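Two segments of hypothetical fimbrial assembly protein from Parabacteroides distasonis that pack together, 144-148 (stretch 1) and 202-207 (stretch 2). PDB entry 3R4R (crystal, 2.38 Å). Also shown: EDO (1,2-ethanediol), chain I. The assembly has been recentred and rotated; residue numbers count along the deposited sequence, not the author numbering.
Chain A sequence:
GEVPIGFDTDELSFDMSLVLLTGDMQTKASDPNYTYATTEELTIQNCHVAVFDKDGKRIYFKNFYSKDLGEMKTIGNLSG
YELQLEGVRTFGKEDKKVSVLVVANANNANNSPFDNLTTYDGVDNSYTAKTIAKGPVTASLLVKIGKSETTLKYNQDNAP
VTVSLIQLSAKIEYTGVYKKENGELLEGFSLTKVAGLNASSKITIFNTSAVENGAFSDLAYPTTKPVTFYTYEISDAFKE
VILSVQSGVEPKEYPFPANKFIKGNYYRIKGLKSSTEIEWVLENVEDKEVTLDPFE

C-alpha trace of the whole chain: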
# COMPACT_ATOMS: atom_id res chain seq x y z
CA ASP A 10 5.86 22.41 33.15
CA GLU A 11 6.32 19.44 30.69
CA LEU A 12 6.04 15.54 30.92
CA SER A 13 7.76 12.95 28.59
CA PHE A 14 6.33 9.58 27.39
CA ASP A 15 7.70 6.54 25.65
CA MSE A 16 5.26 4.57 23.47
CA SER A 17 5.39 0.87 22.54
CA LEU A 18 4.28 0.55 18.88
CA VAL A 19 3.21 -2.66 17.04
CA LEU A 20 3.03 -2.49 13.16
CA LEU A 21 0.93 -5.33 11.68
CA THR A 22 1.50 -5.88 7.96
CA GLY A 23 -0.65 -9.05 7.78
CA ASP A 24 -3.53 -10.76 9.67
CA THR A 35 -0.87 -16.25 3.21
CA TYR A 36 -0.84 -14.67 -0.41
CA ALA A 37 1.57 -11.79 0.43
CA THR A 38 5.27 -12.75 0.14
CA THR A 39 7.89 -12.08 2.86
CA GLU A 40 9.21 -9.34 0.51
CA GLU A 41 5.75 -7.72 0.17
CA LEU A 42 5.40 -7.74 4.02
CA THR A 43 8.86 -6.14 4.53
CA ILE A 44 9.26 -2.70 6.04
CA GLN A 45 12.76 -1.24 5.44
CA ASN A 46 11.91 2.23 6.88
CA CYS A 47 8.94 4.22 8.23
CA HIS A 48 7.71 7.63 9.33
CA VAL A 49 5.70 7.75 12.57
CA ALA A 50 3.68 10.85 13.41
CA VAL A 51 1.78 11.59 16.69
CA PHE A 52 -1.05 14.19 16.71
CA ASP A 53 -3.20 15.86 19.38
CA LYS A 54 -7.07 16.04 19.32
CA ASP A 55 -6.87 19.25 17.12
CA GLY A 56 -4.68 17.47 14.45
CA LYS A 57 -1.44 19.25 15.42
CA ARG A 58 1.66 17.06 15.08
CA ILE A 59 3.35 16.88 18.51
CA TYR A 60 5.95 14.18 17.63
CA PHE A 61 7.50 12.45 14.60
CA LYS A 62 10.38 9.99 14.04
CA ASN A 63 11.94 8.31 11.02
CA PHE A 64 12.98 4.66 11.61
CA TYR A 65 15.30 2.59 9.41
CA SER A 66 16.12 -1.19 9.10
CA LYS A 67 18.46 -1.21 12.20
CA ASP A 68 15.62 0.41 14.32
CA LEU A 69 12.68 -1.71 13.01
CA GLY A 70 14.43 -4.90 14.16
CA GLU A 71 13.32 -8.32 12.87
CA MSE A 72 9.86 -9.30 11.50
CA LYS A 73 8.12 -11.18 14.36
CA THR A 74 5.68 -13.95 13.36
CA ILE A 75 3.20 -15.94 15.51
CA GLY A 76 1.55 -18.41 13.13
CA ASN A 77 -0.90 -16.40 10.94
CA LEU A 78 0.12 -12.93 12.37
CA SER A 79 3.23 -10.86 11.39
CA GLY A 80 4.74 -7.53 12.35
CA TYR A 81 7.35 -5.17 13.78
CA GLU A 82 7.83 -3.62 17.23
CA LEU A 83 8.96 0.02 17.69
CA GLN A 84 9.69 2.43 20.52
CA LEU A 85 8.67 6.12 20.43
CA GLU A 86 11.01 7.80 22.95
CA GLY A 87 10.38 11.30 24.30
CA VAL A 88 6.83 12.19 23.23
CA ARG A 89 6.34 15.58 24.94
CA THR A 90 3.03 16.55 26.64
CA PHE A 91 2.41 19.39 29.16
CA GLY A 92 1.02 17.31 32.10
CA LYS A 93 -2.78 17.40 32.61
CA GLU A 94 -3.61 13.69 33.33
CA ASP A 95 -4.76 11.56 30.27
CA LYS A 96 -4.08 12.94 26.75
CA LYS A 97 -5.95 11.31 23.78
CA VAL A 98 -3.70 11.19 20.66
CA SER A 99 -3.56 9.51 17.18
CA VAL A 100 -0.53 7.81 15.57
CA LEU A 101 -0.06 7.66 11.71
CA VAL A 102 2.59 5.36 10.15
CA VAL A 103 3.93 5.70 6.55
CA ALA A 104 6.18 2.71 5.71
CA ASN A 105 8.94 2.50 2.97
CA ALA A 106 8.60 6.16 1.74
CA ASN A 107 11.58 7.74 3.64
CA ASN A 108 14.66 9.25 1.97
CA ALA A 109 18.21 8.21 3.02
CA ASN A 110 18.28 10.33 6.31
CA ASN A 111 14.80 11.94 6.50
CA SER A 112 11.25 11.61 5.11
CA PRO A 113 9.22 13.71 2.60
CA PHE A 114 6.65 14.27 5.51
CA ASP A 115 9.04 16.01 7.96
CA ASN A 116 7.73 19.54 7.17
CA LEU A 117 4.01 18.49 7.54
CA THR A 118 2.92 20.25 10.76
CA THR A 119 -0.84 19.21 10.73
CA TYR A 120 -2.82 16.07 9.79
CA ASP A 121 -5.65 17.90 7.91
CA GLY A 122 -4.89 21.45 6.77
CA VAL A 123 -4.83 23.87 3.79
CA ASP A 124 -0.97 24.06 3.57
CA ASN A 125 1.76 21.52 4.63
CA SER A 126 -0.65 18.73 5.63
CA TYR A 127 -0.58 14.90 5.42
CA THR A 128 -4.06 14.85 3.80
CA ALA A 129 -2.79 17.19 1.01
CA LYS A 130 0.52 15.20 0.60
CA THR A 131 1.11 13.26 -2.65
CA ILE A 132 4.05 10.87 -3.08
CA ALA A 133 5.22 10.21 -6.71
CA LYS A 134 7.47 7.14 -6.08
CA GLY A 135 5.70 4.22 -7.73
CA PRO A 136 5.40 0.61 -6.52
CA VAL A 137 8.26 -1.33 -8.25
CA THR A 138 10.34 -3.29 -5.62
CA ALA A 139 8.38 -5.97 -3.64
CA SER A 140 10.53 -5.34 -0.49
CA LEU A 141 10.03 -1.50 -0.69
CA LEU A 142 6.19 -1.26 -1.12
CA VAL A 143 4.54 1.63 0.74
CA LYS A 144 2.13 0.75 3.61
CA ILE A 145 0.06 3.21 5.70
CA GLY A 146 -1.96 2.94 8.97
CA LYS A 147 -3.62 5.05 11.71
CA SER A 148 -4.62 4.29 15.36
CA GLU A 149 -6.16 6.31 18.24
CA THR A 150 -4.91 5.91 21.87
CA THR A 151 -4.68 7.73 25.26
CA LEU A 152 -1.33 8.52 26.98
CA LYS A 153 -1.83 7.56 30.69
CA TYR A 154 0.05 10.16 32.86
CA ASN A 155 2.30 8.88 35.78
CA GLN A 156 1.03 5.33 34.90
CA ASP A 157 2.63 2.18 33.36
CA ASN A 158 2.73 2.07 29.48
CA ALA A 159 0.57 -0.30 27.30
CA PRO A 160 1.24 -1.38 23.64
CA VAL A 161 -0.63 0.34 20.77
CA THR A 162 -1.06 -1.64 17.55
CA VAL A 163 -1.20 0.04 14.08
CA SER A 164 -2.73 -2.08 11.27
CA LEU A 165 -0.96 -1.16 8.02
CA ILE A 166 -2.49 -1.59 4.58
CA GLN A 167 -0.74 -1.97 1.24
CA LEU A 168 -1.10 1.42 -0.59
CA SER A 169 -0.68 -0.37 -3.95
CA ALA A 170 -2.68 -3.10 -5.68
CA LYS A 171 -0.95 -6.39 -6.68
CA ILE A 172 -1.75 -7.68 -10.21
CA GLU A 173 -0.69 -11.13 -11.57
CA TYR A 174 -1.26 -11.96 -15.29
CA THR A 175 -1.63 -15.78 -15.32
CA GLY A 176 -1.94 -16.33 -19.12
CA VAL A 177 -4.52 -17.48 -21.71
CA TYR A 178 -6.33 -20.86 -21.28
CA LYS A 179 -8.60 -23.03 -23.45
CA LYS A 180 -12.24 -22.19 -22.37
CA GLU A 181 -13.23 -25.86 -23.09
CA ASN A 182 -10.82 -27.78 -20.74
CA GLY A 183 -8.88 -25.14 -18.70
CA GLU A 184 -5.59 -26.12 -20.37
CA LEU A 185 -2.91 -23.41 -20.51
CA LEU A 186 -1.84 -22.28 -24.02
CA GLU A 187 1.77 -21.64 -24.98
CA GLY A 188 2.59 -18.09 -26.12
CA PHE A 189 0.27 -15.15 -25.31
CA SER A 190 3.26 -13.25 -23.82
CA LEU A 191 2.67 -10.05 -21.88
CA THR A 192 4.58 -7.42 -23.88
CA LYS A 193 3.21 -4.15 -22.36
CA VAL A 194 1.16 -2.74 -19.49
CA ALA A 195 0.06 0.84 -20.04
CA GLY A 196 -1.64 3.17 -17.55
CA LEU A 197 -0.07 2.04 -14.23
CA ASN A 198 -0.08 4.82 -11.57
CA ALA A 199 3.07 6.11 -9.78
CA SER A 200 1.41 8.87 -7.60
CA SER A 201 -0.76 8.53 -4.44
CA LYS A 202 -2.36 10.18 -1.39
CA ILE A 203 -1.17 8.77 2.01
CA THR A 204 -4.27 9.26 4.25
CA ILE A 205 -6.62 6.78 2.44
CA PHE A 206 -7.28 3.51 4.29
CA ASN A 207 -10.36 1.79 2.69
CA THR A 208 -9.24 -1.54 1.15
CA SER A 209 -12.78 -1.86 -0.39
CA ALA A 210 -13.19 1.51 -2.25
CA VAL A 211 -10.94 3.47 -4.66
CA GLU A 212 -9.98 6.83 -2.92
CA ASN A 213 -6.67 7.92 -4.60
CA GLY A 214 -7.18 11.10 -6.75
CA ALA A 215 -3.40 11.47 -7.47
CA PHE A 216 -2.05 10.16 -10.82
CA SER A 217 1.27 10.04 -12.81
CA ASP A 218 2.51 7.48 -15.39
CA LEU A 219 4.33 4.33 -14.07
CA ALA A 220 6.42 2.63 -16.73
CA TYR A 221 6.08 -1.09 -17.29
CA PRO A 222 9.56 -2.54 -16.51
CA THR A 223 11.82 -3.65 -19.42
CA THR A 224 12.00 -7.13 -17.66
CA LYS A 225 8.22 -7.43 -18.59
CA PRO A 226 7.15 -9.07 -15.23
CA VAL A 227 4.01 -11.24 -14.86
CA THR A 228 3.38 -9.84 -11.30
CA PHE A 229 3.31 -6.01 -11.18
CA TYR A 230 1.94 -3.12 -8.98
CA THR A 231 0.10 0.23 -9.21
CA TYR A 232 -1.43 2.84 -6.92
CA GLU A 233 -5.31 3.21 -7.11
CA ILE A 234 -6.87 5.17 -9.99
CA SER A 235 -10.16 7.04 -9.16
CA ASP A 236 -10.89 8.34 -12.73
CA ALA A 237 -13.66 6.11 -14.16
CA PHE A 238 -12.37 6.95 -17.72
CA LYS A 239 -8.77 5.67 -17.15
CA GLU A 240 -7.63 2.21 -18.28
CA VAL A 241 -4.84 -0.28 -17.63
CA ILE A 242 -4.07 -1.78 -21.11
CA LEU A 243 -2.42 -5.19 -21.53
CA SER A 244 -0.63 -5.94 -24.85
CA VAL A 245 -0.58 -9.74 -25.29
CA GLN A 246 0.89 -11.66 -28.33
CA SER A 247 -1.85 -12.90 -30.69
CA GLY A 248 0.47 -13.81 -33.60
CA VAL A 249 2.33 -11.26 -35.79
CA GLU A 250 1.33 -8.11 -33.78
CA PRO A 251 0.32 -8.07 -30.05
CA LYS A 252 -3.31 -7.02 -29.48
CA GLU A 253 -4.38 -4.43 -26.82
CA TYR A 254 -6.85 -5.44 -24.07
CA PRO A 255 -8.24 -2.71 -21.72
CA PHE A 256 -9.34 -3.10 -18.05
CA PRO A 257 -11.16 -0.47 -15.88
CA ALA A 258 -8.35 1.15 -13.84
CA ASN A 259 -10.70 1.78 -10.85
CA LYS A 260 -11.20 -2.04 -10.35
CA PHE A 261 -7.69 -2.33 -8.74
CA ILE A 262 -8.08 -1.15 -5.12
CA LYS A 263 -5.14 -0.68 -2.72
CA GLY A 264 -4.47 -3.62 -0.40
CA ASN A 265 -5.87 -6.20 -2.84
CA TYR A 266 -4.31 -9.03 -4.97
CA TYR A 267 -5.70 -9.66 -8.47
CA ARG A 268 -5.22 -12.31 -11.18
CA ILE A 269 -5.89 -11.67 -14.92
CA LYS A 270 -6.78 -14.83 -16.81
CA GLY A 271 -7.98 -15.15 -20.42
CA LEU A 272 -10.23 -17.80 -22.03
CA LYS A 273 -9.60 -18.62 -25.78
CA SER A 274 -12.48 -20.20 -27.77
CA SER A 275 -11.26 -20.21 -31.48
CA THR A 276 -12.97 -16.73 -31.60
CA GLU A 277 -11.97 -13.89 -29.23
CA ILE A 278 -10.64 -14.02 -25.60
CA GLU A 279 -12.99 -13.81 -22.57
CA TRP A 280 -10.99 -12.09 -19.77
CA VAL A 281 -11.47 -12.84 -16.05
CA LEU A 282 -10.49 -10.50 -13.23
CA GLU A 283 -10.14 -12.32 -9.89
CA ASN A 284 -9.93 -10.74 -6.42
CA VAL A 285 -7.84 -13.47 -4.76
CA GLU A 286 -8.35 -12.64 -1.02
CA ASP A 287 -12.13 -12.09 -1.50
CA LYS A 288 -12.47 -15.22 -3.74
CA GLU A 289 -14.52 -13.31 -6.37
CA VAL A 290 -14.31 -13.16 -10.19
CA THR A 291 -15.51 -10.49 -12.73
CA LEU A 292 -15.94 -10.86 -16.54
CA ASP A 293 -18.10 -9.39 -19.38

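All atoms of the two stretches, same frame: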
# COMPACT_ATOMS: atom_id res chain seq x y z
N LYS A 144 3.25 1.14 2.74
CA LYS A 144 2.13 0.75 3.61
C LYS A 144 1.77 1.93 4.51
O LYS A 144 2.65 2.72 4.86
CB LYS A 144 2.44 -0.51 4.44
CG LYS A 144 2.83 -1.76 3.66
CD LYS A 144 4.27 -2.14 3.98
CE LYS A 144 4.74 -3.44 3.33
NZ LYS A 144 4.87 -3.33 1.85
N ILE A 145 0.48 2.09 4.85
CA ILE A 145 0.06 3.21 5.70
C ILE A 145 -1.00 2.70 6.72
O ILE A 145 -1.77 1.80 6.43
CB ILE A 145 -0.48 4.44 4.88
CG1 ILE A 145 -1.76 4.08 4.05
CG2 ILE A 145 0.60 5.08 3.98
CD1 ILE A 145 -2.46 5.28 3.44
N GLY A 146 -1.01 3.29 7.91
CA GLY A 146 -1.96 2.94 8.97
C GLY A 146 -2.17 4.06 9.96
O GLY A 146 -1.31 4.92 10.10
N LYS A 147 -3.31 4.05 10.68
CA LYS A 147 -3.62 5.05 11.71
C LYS A 147 -4.37 4.41 12.90
O LYS A 147 -5.28 3.60 12.70
CB LYS A 147 -4.46 6.22 11.13
CG LYS A 147 -4.46 7.47 12.01
CD LYS A 147 -5.26 8.65 11.44
CE LYS A 147 -6.78 8.59 11.57
NZ LYS A 147 -7.41 7.43 10.88
N SER A 148 -3.98 4.78 14.14
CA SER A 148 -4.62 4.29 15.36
C SER A 148 -4.76 5.40 16.41
O SER A 148 -3.89 6.26 16.53
CB SER A 148 -3.85 3.11 15.96
OG SER A 148 -3.83 2.01 15.06
N LYS A 202 -2.04 9.53 -2.66
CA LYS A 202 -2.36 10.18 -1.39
C LYS A 202 -1.98 9.18 -0.28
O LYS A 202 -1.94 7.97 -0.54
CB LYS A 202 -3.83 10.62 -1.37
CG LYS A 202 -4.18 11.74 -2.36
CD LYS A 202 -3.74 13.17 -1.88
CE LYS A 202 -4.06 14.26 -2.87
NZ LYS A 202 -5.52 14.37 -3.17
N ILE A 203 -1.67 9.64 0.92
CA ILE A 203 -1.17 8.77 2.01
C ILE A 203 -2.10 8.74 3.24
O ILE A 203 -1.66 8.30 4.31
CB ILE A 203 0.25 9.26 2.47
CG1 ILE A 203 0.22 10.77 2.91
CG2 ILE A 203 1.31 8.99 1.37
CD1 ILE A 203 1.42 11.27 3.67
N THR A 204 -3.35 9.20 3.11
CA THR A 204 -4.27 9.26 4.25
C THR A 204 -5.56 8.47 3.97
O THR A 204 -6.58 8.68 4.65
CB THR A 204 -4.60 10.73 4.56
OG1 THR A 204 -5.18 11.39 3.41
CG2 THR A 204 -3.45 11.49 5.17
N ILE A 205 -5.51 7.58 2.96
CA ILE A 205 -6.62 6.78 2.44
C ILE A 205 -6.43 5.34 2.92
O ILE A 205 -5.39 4.73 2.66
CB ILE A 205 -6.71 6.94 0.90
CG1 ILE A 205 -5.33 6.76 0.23
CG2 ILE A 205 -7.27 8.36 0.59
CD1 ILE A 205 -5.30 6.71 -1.22
N PHE A 206 -7.42 4.81 3.66
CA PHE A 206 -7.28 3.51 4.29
C PHE A 206 -8.39 2.47 3.94
O PHE A 206 -8.41 1.40 4.56
CB PHE A 206 -7.31 3.72 5.82
CG PHE A 206 -6.29 4.70 6.34
CD1 PHE A 206 -4.98 4.32 6.56
CD2 PHE A 206 -6.66 6.01 6.66
CE1 PHE A 206 -4.04 5.23 7.05
CE2 PHE A 206 -5.72 6.92 7.16
CZ PHE A 206 -4.42 6.52 7.33
N ASN A 207 -9.29 2.75 2.97
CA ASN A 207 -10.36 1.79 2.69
C ASN A 207 -9.90 0.80 1.64
O ASN A 207 -9.74 1.15 0.48
CB ASN A 207 -11.66 2.48 2.25
CG ASN A 207 -12.87 1.56 2.16
OD1 ASN A 207 -12.81 0.35 2.45
ND2 ASN A 207 -14.01 2.14 1.82
C1 EDO I . -9.88 8.87 8.91
O1 EDO I . -8.49 8.67 8.64
C2 EDO I . -10.05 9.92 10.00
O2 EDO I . -11.44 10.10 10.28

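The contact between residues 144-148 and 202-207 is a small, largely apolar packing of a strand against an irregular segment, made through Ile-145, Gly-146 and Lys-147 on one side and chiefly Phe-206 and Ile-203 on the other, with no hydrogen bond between the two stretches. Stretch 1 is extended throughout and belongs to a strand that runs on later in the chain, whereas the touching part of stretch 2, from Ile-203 to Phe-206, has no regular secondary structure. The end-to-end directions of the touching parts lie 64° apart, so the two backbones cross obliquely rather than pairing as neighbouring strands. Their separation agrees with this: the CA atoms of Ile-145 and Ile-203 are 6.8 Å apart and those of Gly-146 and Phe-206 7.1 Å, spacings filled by side chains. In all, 269 Å² of surface is buried, counting both sides.

Ile-145 is the centre of the contact on the strand. Its CA-to-CB bond points toward stretch 2, and the side chain, with chi1 in p and chi2 in t, carries CD1 in among the backbone of the loop. There Ile-145 CD1 lies 3.2 Å from Ile-203 O and 3.1 Å from Ile-205 O. These are close approaches of a methyl group to carbonyl oxygens, tight van der Waals contacts. Ile-145 CD1 also reaches Phe-206 CE1 at 3.9 Å, an ordinary apolar contact. The other branch of the isoleucine also takes part, since Ile-145 CG2 lies 4.5 Å from Ile-203 CB. The latter pairing is looser: the CA-to-CB bond of Ile-203 points sideways and the end of its side chain leads away from the strand, so much of its closeness to Ile-145 comes through its main chain.

Phe-206 supplies most of the buried surface on the loop side. Its CA-to-CB bond is directed sideways, but with chi1 in m the ring swings nearer to the strand and spans three consecutive residues. Besides Ile-145, it meets Gly-146, whose CA is 3.6 Å from Phe-206 CE1, and Lys-147. All three approach the ring obliquely. At Gly-146 there is no side chain, and the ring packs directly against the main chain; a CB there would point away from the loop.

Lys-147 comes close to the ring at both ends of its side chain: Lys-147 CB is 3.8 Å from Phe-206 CZ, and Lys-147 NZ comes to 4.1 Å from Phe-206 CE2. The CA-to-CB bond points toward stretch 2, and after chi1 and chi2 in t the chain bends at chi3 (p) and chi4 (m). This brings Lys-147 NZ back toward the ring and to 2.8 Å from O1 of the 1,2-ethanediol (EDO), to which it donates a hydrogen bond. That diol, probably from the crystallisation liquor, also touches the aromatic ring, with Phe-206 CE2 3.6 Å from EDO O1. It therefore contacts both stretches at the more open end of the contact, although its hydrogen bond is to the lysine.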